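Local coordinates for shikimate 5-dehydrogenase AroE (5-dehydroshikimate reductase) (Mycobacterium tuberculosis, PDB 4P4G), which probably catalyses the reversible NADP-dependent reduction of 3-dehydroshikimate to shikimate on the route to chorismate, and is seen here with shikimate bound, at residues P5-V10 and P57-V62; E78-A83 and R100-D105; A89-R94 and F245-Q250; D107-A112 and P130-G135. All coordinates share one frame; numbering follows the deposited sequence.

Contact 1: P5-V10 and P57-V62; sequences PKKAGV and PEWVGV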
# COMPACT_ATOMS: atom_id res chain seq x y z
N PRO A 5 -13.93 21.34 -13.42
CA PRO A 5 -12.61 21.60 -12.85
C PRO A 5 -12.53 21.10 -11.41
O PRO A 5 -13.03 21.78 -10.52
CB PRO A 5 -12.53 23.13 -12.87
CG PRO A 5 -13.37 23.53 -14.03
CD PRO A 5 -14.48 22.51 -14.12
N LYS A 6 -11.91 19.95 -11.21
CA LYS A 6 -11.90 19.29 -9.91
C LYS A 6 -10.49 19.18 -9.33
O LYS A 6 -9.50 19.37 -10.04
CB LYS A 6 -12.52 17.90 -10.01
CG LYS A 6 -13.96 17.91 -10.50
CD LYS A 6 -14.85 18.73 -9.57
CE LYS A 6 -16.32 18.60 -9.97
NZ LYS A 6 -17.19 19.48 -9.14
N LYS A 7 -10.42 18.90 -8.04
CA LYS A 7 -9.15 18.79 -7.33
C LYS A 7 -9.04 17.44 -6.65
O LYS A 7 -10.02 16.93 -6.09
CB LYS A 7 -9.05 19.88 -6.26
CG LYS A 7 -9.13 21.31 -6.76
CD LYS A 7 -8.85 22.26 -5.61
CE LYS A 7 -9.31 23.67 -5.89
NZ LYS A 7 -9.66 24.39 -4.61
N ALA A 8 -7.85 16.87 -6.69
CA ALA A 8 -7.51 15.73 -5.84
C ALA A 8 -6.08 15.89 -5.37
O ALA A 8 -5.41 16.89 -5.66
CB ALA A 8 -7.71 14.42 -6.58
N GLY A 9 -5.58 14.91 -4.65
CA GLY A 9 -4.20 14.94 -4.24
C GLY A 9 -3.85 13.79 -3.33
O GLY A 9 -4.63 12.85 -3.14
N VAL A 10 -2.66 13.89 -2.75
CA VAL A 10 -2.17 12.86 -1.84
C VAL A 10 -1.70 13.50 -0.54
O VAL A 10 -1.03 14.54 -0.54
CB VAL A 10 -1.04 12.05 -2.52
CG1 VAL A 10 0.12 12.94 -2.94
CG2 VAL A 10 -0.58 10.92 -1.59
N PRO A 57 -15.80 22.41 -2.37
CA PRO A 57 -16.69 21.47 -3.07
C PRO A 57 -16.10 20.93 -4.37
O PRO A 57 -16.67 20.01 -4.95
CB PRO A 57 -17.94 22.31 -3.35
CG PRO A 57 -17.42 23.70 -3.48
CD PRO A 57 -16.24 23.81 -2.54
N GLU A 58 -14.97 21.46 -4.82
CA GLU A 58 -14.36 20.94 -6.03
C GLU A 58 -13.38 19.79 -5.78
O GLU A 58 -12.87 19.20 -6.73
CB GLU A 58 -13.72 22.05 -6.87
CG GLU A 58 -14.63 23.29 -7.09
CD GLU A 58 -16.06 22.95 -7.53
OE1 GLU A 58 -16.28 21.93 -8.23
OE2 GLU A 58 -16.98 23.72 -7.17
N TRP A 59 -13.12 19.45 -4.52
CA TRP A 59 -12.32 18.26 -4.20
C TRP A 59 -13.15 16.99 -4.37
O TRP A 59 -14.21 16.85 -3.74
CB TRP A 59 -11.77 18.34 -2.78
CG TRP A 59 -10.66 19.31 -2.66
CD1 TRP A 59 -10.77 20.66 -2.50
CD2 TRP A 59 -9.26 19.03 -2.72
NE1 TRP A 59 -9.52 21.24 -2.45
CE2 TRP A 59 -8.58 20.25 -2.58
CE3 TRP A 59 -8.51 17.85 -2.86
CZ2 TRP A 59 -7.18 20.34 -2.59
CZ3 TRP A 59 -7.14 17.94 -2.86
CH2 TRP A 59 -6.48 19.17 -2.73
N VAL A 60 -12.69 16.07 -5.21
CA VAL A 60 -13.41 14.83 -5.45
C VAL A 60 -12.87 13.67 -4.61
O VAL A 60 -13.55 12.66 -4.45
CB VAL A 60 -13.35 14.39 -6.92
CG1 VAL A 60 -14.14 15.35 -7.81
CG2 VAL A 60 -11.91 14.27 -7.38
N GLY A 61 -11.65 13.81 -4.12
CA GLY A 61 -11.02 12.76 -3.33
C GLY A 61 -9.56 13.04 -3.04
O GLY A 61 -8.97 13.94 -3.63
N VAL A 62 -8.99 12.29 -2.10
CA VAL A 62 -7.55 12.34 -1.86
C VAL A 62 -7.04 10.94 -1.61
O VAL A 62 -7.75 10.07 -1.09
CB VAL A 62 -7.19 13.22 -0.65
CG1 VAL A 62 -7.41 14.68 -0.95
CG2 VAL A 62 -7.99 12.80 0.59
O HOH W 1 -15.62 22.64 -10.65
O HOH W 2 -7.65 23.85 -2.29
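Glu-58 OE1 is gripped by the ammonium of Lys-6, whose NZ meets it at 2.8 Å nearly head-on to the carboxylate oxygen. This salt bridge, which would polarise the carboxylate, shares OE1 with a water that donates weakly to it and also donates to Pro-5 O. A bend in the lysine chain at chi2 (-60°) turns NZ back toward Glu-58, while chi1 (-59°) sets CG of Lys-6 beside its backbone N and against CG1 of Val-60 at 3.7 Å.

Backbone evidence for parallel pairing is firmest around Lys-7. Its N donates to Glu-58 O at 2.8 Å, and its O accepts from Val-60 N at 2.9 Å. Farther along, Ala-8 CA lies 3.2 Å from Gly-61 O, a CA-H...O contact, and that oxygen is buried with no hydrogen-bond partner in the model.

On the face that carries Lys-7 and Trp-59, Lys-7 CB sits over the five-membered ring of the indole, 3.8 Å from its centroid and 15° off the normal, a CH-pi contact. Lys-7 NZ and Trp-59 NE1 both donate to one water, which lies at the indole edge.

The pair belongs to the mixed sheet of the substrate-binding domain: strand 37-42 flanks 7-12 on its other side, Phe-55 stacks on Trp-59, and Phe-251 of helix 236-252 covers Ala-8 and Val-60.

Contact 2: E78-A83 and R100-D105; sequences ERTARA and RADNTD. With SKM ((3R,4S,5R)-3,4,5-trihydroxycyclohex-1-ene-1-carboxylic acid), chain C.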
# COMPACT_ATOMS: atom_id res chain seq x y z
N GLU A 78 -18.67 6.86 5.74
CA GLU A 78 -19.02 5.60 5.08
C GLU A 78 -17.71 4.90 4.76
O GLU A 78 -16.72 5.57 4.48
CB GLU A 78 -19.69 5.82 3.72
CG GLU A 78 -20.98 6.59 3.65
CD GLU A 78 -21.43 6.71 2.20
OE1 GLU A 78 -22.04 7.74 1.83
OE2 GLU A 78 -21.14 5.78 1.42
N ARG A 79 -17.72 3.58 4.75
CA ARG A 79 -16.53 2.82 4.34
C ARG A 79 -16.92 1.68 3.41
O ARG A 79 -17.97 1.07 3.57
CB ARG A 79 -15.81 2.27 5.57
CG ARG A 79 -15.42 3.36 6.55
CD ARG A 79 -15.14 2.86 7.95
NE ARG A 79 -14.98 4.01 8.84
CZ ARG A 79 -15.83 4.33 9.81
NH1 ARG A 79 -16.90 3.58 10.05
NH2 ARG A 79 -15.59 5.41 10.56
N THR A 80 -16.07 1.39 2.43
CA THR A 80 -16.29 0.22 1.57
C THR A 80 -16.09 -1.05 2.39
O THR A 80 -15.47 -1.02 3.46
CB THR A 80 -15.33 0.20 0.37
OG1 THR A 80 -13.99 0.03 0.83
CG2 THR A 80 -15.42 1.49 -0.43
N ALA A 81 -16.62 -2.16 1.90
CA ALA A 81 -16.47 -3.45 2.57
C ALA A 81 -15.00 -3.77 2.78
O ALA A 81 -14.62 -4.26 3.84
CB ALA A 81 -17.16 -4.55 1.77
N ARG A 82 -14.17 -3.50 1.78
CA ARG A 82 -12.76 -3.85 1.88
C ARG A 82 -12.00 -2.96 2.86
O ARG A 82 -11.12 -3.45 3.56
CB ARG A 82 -12.07 -3.89 0.50
CG ARG A 82 -12.22 -2.66 -0.36
CD ARG A 82 -11.58 -2.87 -1.74
NE ARG A 82 -11.98 -1.84 -2.69
CZ ARG A 82 -11.22 -1.40 -3.69
NH1 ARG A 82 -9.99 -1.88 -3.86
NH2 ARG A 82 -11.68 -0.46 -4.51
N ALA A 83 -12.35 -1.68 2.94
CA ALA A 83 -11.76 -0.81 3.96
C ALA A 83 -12.14 -1.30 5.36
O ALA A 83 -11.31 -1.34 6.27
CB ALA A 83 -12.20 0.64 3.77
N ARG A 100 -16.25 8.85 1.74
CA ARG A 100 -16.18 7.39 1.86
C ARG A 100 -14.72 6.93 1.85
O ARG A 100 -13.92 7.40 1.03
CB ARG A 100 -16.96 6.71 0.72
CG ARG A 100 -16.95 5.17 0.80
CD ARG A 100 -17.59 4.55 -0.44
NE ARG A 100 -18.91 5.11 -0.71
CZ ARG A 100 -19.18 5.94 -1.72
NH1 ARG A 100 -18.23 6.28 -2.57
NH2 ARG A 100 -20.40 6.41 -1.88
N ALA A 101 -14.39 6.03 2.77
CA ALA A 101 -13.05 5.45 2.83
C ALA A 101 -13.00 4.16 2.02
O ALA A 101 -13.89 3.30 2.13
CB ALA A 101 -12.65 5.17 4.26
N ASP A 102 -11.96 4.02 1.21
CA ASP A 102 -11.70 2.76 0.54
C ASP A 102 -10.25 2.36 0.74
O ASP A 102 -9.42 3.18 1.17
CB ASP A 102 -12.03 2.85 -0.96
CG ASP A 102 -11.92 1.50 -1.66
OD1 ASP A 102 -12.20 0.46 -1.02
OD2 ASP A 102 -11.55 1.47 -2.86
N ASN A 103 -9.94 1.10 0.48
CA ASN A 103 -8.56 0.67 0.49
C ASN A 103 -8.22 0.02 -0.83
O ASN A 103 -8.69 -1.07 -1.14
CB ASN A 103 -8.28 -0.29 1.64
CG ASN A 103 -6.81 -0.50 1.84
OD1 ASN A 103 -6.12 -1.01 0.95
ND2 ASN A 103 -6.30 -0.11 3.00
N THR A 104 -7.39 0.70 -1.62
CA THR A 104 -6.93 0.13 -2.89
C THR A 104 -5.53 -0.49 -2.82
O THR A 104 -5.04 -0.98 -3.85
CB THR A 104 -6.97 1.18 -4.03
OG1 THR A 104 -5.93 2.15 -3.82
CG2 THR A 104 -8.31 1.90 -4.07
N ASP A 105 -4.90 -0.48 -1.65
CA ASP A 105 -3.58 -1.12 -1.48
C ASP A 105 -3.70 -2.64 -1.63
O ASP A 105 -2.71 -3.32 -1.92
CB ASP A 105 -2.97 -0.81 -0.11
CG ASP A 105 -2.44 0.61 0.01
OD1 ASP A 105 -1.86 1.12 -0.97
OD2 ASP A 105 -2.62 1.20 1.10
O12 SKM C . -1.59 3.72 -0.88
C8 SKM C . -0.70 4.55 -1.63
C6 SKM C . 0.68 4.40 -1.05
O7 SKM C . 0.65 4.51 0.36
C5 SKM C . 1.52 5.45 -1.58
C4 SKM C . 1.13 6.55 -2.21
C1 SKM C . 2.17 7.55 -2.68
O2 SKM C . 1.82 8.54 -3.33
O3 SKM C . 3.38 7.38 -2.41
C10 SKM C . -0.37 6.87 -2.51
C9 SKM C . -1.23 5.96 -1.59
O11 SKM C . -2.51 6.00 -2.12
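Thr-80 and Asp-102 form the tight centre of this contact. Thr-80 OG1 donates to Asp-102 OD1 at 2.6 Å, meeting it on the anti side of the carboxylate, and accepts from Ala-83 N at 3.2 Å, so one hydroxyl caps the helix and ties it to the strand. The threonine's first torsion places OG1 between the backbone N and the carbonyl carbon, where it can serve both partners. The backbone bonds are also short and nearly straight: Thr-80 N reaches Ala-101 O at 2.9 Å with an N-H...O angle of 171°, and Ala-101 N donates to Glu-78 O at 2.9 Å, as parallel strands do. Ala-83 CB fills in under the turn, 3.6 Å from Ala-101 O. Asp-102 OD2 lies over one face of the Arg-82 guanidinium, the two planes 62° apart, in a salt bridge with NH2 whose very short separation is doubtful; OD2 also accepts from Gln-250, and Arg-82 NH1 pairs with Asp-107.

The other end is looser. Arg-100 NE approaches Glu-78 OE2 from above its carboxylate plane, at 3.2 Å and with a bent N-H...O angle of 142°, and NH2 adds only a weak bond; both residues are partly exposed.

Beyond Asp-102 the chain leaves the sheet toward the ligand, where Asp-105 OD1 accepts from shikimate O12 at 2.6 Å and OD2 pairs with Lys-69. The contact thus occupies the edge of the mixed sheet, with strand 78-79 outermost, strand 91-95 on the inner side of 98-102, and helix 236-252 packed against Arg-82 and Thr-104.

Contact 3: A89-R94 and F245-Q250; sequences ANTLVR and FAQVEQ. With SKM ((3R,4S,5R)-3,4,5-trihydroxycyclohex-1-ene-1-carboxylic acid), chain C.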
# COMPACT_ATOMS: atom_id res chain seq x y z
N ALA A 89 -7.37 2.86 5.45
CA ALA A 89 -7.84 3.39 4.17
C ALA A 89 -6.78 4.24 3.54
O ALA A 89 -6.21 5.11 4.19
CB ALA A 89 -9.10 4.22 4.40
N ASN A 90 -6.52 4.02 2.26
CA ASN A 90 -5.57 4.86 1.55
C ASN A 90 -6.27 5.78 0.57
O ASN A 90 -5.63 6.42 -0.27
CB ASN A 90 -4.56 3.98 0.80
CG ASN A 90 -5.18 3.34 -0.42
OD1 ASN A 90 -6.37 3.02 -0.42
ND2 ASN A 90 -4.38 3.15 -1.47
N THR A 91 -7.60 5.84 0.66
CA THR A 91 -8.40 6.61 -0.30
C THR A 91 -9.60 7.20 0.41
O THR A 91 -10.29 6.50 1.14
CB THR A 91 -8.92 5.68 -1.43
OG1 THR A 91 -7.84 4.90 -1.96
CG2 THR A 91 -9.56 6.48 -2.55
N LEU A 92 -9.82 8.50 0.22
CA LEU A 92 -11.07 9.13 0.63
C LEU A 92 -11.76 9.70 -0.60
O LEU A 92 -11.13 10.42 -1.38
CB LEU A 92 -10.81 10.25 1.63
CG LEU A 92 -10.32 9.79 3.00
CD1 LEU A 92 -9.78 10.98 3.77
CD2 LEU A 92 -11.45 9.12 3.75
N VAL A 93 -13.04 9.40 -0.74
CA VAL A 93 -13.83 9.80 -1.90
C VAL A 93 -14.98 10.69 -1.44
O VAL A 93 -15.74 10.32 -0.53
CB VAL A 93 -14.39 8.57 -2.63
CG1 VAL A 93 -15.11 8.97 -3.93
CG2 VAL A 93 -13.27 7.56 -2.90
N ARG A 94 -15.13 11.85 -2.07
CA ARG A 94 -16.19 12.77 -1.70
C ARG A 94 -17.54 12.18 -2.11
O ARG A 94 -17.68 11.65 -3.22
CB ARG A 94 -15.98 14.13 -2.37
CG ARG A 94 -16.85 15.24 -1.80
CD ARG A 94 -16.33 15.58 -0.43
NE ARG A 94 -16.61 16.95 -0.03
CZ ARG A 94 -17.55 17.27 0.85
NH1 ARG A 94 -18.29 16.32 1.41
NH2 ARG A 94 -17.75 18.54 1.17
N PHE A 245 -4.98 2.53 -10.03
CA PHE A 245 -6.09 2.27 -10.95
C PHE A 245 -7.45 2.48 -10.29
O PHE A 245 -8.31 3.19 -10.80
CB PHE A 245 -6.03 0.83 -11.49
CG PHE A 245 -4.83 0.54 -12.33
CD1 PHE A 245 -4.29 1.50 -13.18
CD2 PHE A 245 -4.24 -0.72 -12.29
CE1 PHE A 245 -3.18 1.21 -13.97
CE2 PHE A 245 -3.14 -1.01 -13.08
CZ PHE A 245 -2.61 -0.05 -13.91
N ALA A 246 -7.65 1.86 -9.13
CA ALA A 246 -8.95 1.93 -8.47
C ALA A 246 -9.20 3.32 -7.90
O ALA A 246 -10.34 3.73 -7.73
CB ALA A 246 -9.05 0.87 -7.39
N GLN A 247 -8.12 4.02 -7.55
CA GLN A 247 -8.27 5.38 -7.05
C GLN A 247 -8.77 6.30 -8.15
O GLN A 247 -9.68 7.11 -7.94
CB GLN A 247 -6.95 5.88 -6.47
CG GLN A 247 -6.64 5.34 -5.10
CD GLN A 247 -5.49 6.08 -4.47
OE1 GLN A 247 -4.72 6.77 -5.16
NE2 GLN A 247 -5.37 5.97 -3.15
N VAL A 248 -8.18 6.19 -9.34
CA VAL A 248 -8.64 6.99 -10.47
C VAL A 248 -10.12 6.71 -10.77
O VAL A 248 -10.89 7.63 -11.01
CB VAL A 248 -7.75 6.76 -11.72
CG1 VAL A 248 -8.37 7.41 -12.94
CG2 VAL A 248 -6.36 7.33 -11.47
N GLU A 249 -10.52 5.45 -10.71
CA GLU A 249 -11.91 5.08 -10.95
C GLU A 249 -12.86 5.75 -9.96
O GLU A 249 -13.92 6.23 -10.35
CB GLU A 249 -12.08 3.55 -10.96
CG GLU A 249 -11.30 2.91 -12.10
CD GLU A 249 -11.46 1.41 -12.20
OE1 GLU A 249 -11.87 0.78 -11.20
OE2 GLU A 249 -11.17 0.87 -13.29
N GLN A 250 -12.47 5.80 -8.69
CA GLN A 250 -13.34 6.38 -7.68
C GLN A 250 -13.36 7.91 -7.74
O GLN A 250 -14.38 8.52 -7.44
CB GLN A 250 -12.97 5.88 -6.29
CG GLN A 250 -13.41 4.43 -6.07
CD GLN A 250 -12.85 3.86 -4.80
OE1 GLN A 250 -13.48 3.93 -3.74
NE2 GLN A 250 -11.66 3.28 -4.88
O12 SKM C . -1.59 3.72 -0.88
C8 SKM C . -0.70 4.55 -1.63
C6 SKM C . 0.68 4.40 -1.05
O7 SKM C . 0.65 4.51 0.36
C5 SKM C . 1.52 5.45 -1.58
C4 SKM C . 1.13 6.55 -2.21
C1 SKM C . 2.17 7.55 -2.68
O2 SKM C . 1.82 8.54 -3.33
O3 SKM C . 3.38 7.38 -2.41
C10 SKM C . -0.37 6.87 -2.51
C9 SKM C . -1.23 5.96 -1.59
O11 SKM C . -2.51 6.00 -2.12
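Gln-247 is extended beyond CG, which carries its amide from the helix to Thr-91. There chi1 of -50° sets OG1 beside the threonine's own backbone N and presents it to that amide. Gln-247 NE2 donates to Thr-91 OG1 at 2.9 Å with an N-H...O angle of 154°, the acceptor lying in the amide plane. The hydroxyl in turn donates to Asn-90 OD1 at 2.8 Å, from above the plane of that amide, so its proton is committed and its oxygen is left to accept from Gln-247.

Both amides continue to shikimate. Asn-90 ND2 donates to O12 at 2.9 Å in an almost straight bond, whereas Gln-247 NE2 reaches O11 at 3.0 Å in a more bent one. Gln-247 OE1 is engaged by Ser-63 and His-24, and Asn-90 OD1 also accepts from Thr-104 N; these further bonds would fix which way round each amide sits.

Farther along, the contact becomes van der Waals packing of Val-93 methyls on Gln-250. Val-93 CG1 touches Gln-250 O at 3.6 Å, and CG2 lies against CB of the same glutamine at 3.8 Å. Gln-250 NE2, shared with Asp-102, folds back to Ala-246 O at 3.2 Å.

Helix 236-252 thus runs nearly parallel, 13° between the short axes, to strand 91-95, which lies between strands 59-64 and 98-102 in the mixed sheet, with helix 20-30 touching the helix at Val-248.

Contact 4: D107-A112 and P130-G135; sequences DGVAGA and PAAVVG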
# COMPACT_ATOMS: atom_id res chain seq x y z
N ASP A 107 -5.46 -4.08 -4.00
CA ASP A 107 -5.19 -4.17 -5.45
C ASP A 107 -3.71 -3.98 -5.75
O ASP A 107 -3.17 -4.62 -6.66
CB ASP A 107 -5.95 -3.09 -6.22
CG ASP A 107 -7.45 -3.28 -6.19
OD1 ASP A 107 -7.91 -4.39 -5.85
OD2 ASP A 107 -8.16 -2.32 -6.55
N GLY A 108 -3.08 -3.06 -5.03
CA GLY A 108 -1.67 -2.78 -5.20
C GLY A 108 -0.85 -4.04 -5.00
O GLY A 108 0.02 -4.37 -5.82
N VAL A 109 -1.14 -4.75 -3.92
CA VAL A 109 -0.40 -5.97 -3.60
C VAL A 109 -0.72 -7.07 -4.59
O VAL A 109 0.18 -7.67 -5.19
CB VAL A 109 -0.67 -6.40 -2.15
CG1 VAL A 109 -0.01 -7.74 -1.84
CG2 VAL A 109 -0.15 -5.33 -1.18
N ALA A 110 -2.01 -7.35 -4.78
CA ALA A 110 -2.43 -8.42 -5.68
C ALA A 110 -1.98 -8.19 -7.11
O ALA A 110 -1.52 -9.12 -7.78
CB ALA A 110 -3.93 -8.60 -5.63
N GLY A 111 -2.09 -6.95 -7.58
CA GLY A 111 -1.71 -6.62 -8.95
C GLY A 111 -0.22 -6.64 -9.19
O GLY A 111 0.23 -7.07 -10.26
N ALA A 112 0.55 -6.16 -8.23
CA ALA A 112 2.01 -6.12 -8.36
C ALA A 112 2.60 -7.53 -8.36
O ALA A 112 3.54 -7.82 -9.11
CB ALA A 112 2.63 -5.31 -7.25
N PRO A 130 -2.04 -4.53 6.88
CA PRO A 130 -3.25 -5.35 6.73
C PRO A 130 -3.69 -5.48 5.27
O PRO A 130 -4.28 -6.50 4.93
CB PRO A 130 -4.29 -4.61 7.56
CG PRO A 130 -3.78 -3.21 7.70
CD PRO A 130 -2.29 -3.31 7.67
N ALA A 131 -3.42 -4.48 4.44
CA ALA A 131 -3.69 -4.61 3.01
C ALA A 131 -2.84 -5.70 2.38
O ALA A 131 -3.30 -6.41 1.49
CB ALA A 131 -3.46 -3.28 2.30
N ALA A 132 -1.59 -5.83 2.84
CA ALA A 132 -0.75 -6.92 2.35
C ALA A 132 -1.34 -8.28 2.75
O ALA A 132 -1.31 -9.22 1.96
CB ALA A 132 0.66 -6.78 2.86
N VAL A 133 -1.86 -8.38 3.97
CA VAL A 133 -2.48 -9.63 4.42
C VAL A 133 -3.67 -10.01 3.55
O VAL A 133 -3.75 -11.14 3.05
CB VAL A 133 -2.87 -9.55 5.92
CG1 VAL A 133 -3.74 -10.74 6.32
CG2 VAL A 133 -1.61 -9.47 6.78
N VAL A 134 -4.58 -9.07 3.34
CA VAL A 134 -5.78 -9.32 2.55
C VAL A 134 -5.47 -9.56 1.07
O VAL A 134 -6.04 -10.45 0.44
CB VAL A 134 -6.82 -8.19 2.74
CG1 VAL A 134 -7.99 -8.35 1.76
CG2 VAL A 134 -7.31 -8.18 4.18
N GLY A 135 -4.55 -8.77 0.51
CA GLY A 135 -4.11 -8.97 -0.86
C GLY A 135 -3.50 -10.34 -1.09
O GLY A 135 -3.80 -11.00 -2.08
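Val-109 makes the first shell almost alone. Its CG2 lies 3.9 Å from Ala-132 CA and 4.4 Å from Ala-132 CB, while CG1 faces Gly-135 CA at 4.4 Å. Beside it, Ala-110 CB comes within 4.3 Å of Gly-135 O. No hydrogen bond crosses, and the buried surface is only 160 Å² in all, so the contact is a small touch, chiefly of one branched side chain on a backbone surface.

The next shell is helix geometry. Chi1 of 174° puts CG1 of Val-109 anti to its backbone N and CG2 anti to its carbonyl carbon, so that the two methyls spread over the opposite helix, one toward Ala-132 and the other toward Gly-135. Gly-135, which has no side chain, faces Val-109: a beta carbon there would fall 3.0 Å from Val-109 CB. Small residues therefore let the CA atoms of Ala-110 and Gly-135 approach to 5.1 Å, and the short axes to 8.2 Å at a crossing angle of -48°. Ordinary helix bonds, such as Gly-135 N to Ala-131 O at 2.8 Å, keep these backbones regular.

Outward again, Asp-107 links helix 105-113 to helix 81-86. Helix 129-139 follows strand 119-123 and a glycine-rich turn consistent with a Rossmann-type NADP site; its Pro-130 and Val-134 pack against helices 81-86 and 151-163, placing the contact at the junction of the two domains.

Contacts 1, 2 and 3 share the mixed sheet of the substrate-binding domain, whereas contact 4 pairs two helices beside the parallel sheet. Contacts 1 and 2 are partly buried and join parallel strands, each with a lysine or arginine pairing with a glutamate toward its more exposed end. Contact 3 is buried and polar, a strand-helix interface in which two amides bind shikimate and a threonine hydroxyl links them; contact 2 reaches the same ligand through Asp-105. Contact 4, also buried, is without a hydrogen bond across its interface. A probable backbone hydrogen bond from Leu-92 N to Val-62 O (2.9 Å) joins contacts 1 and 3.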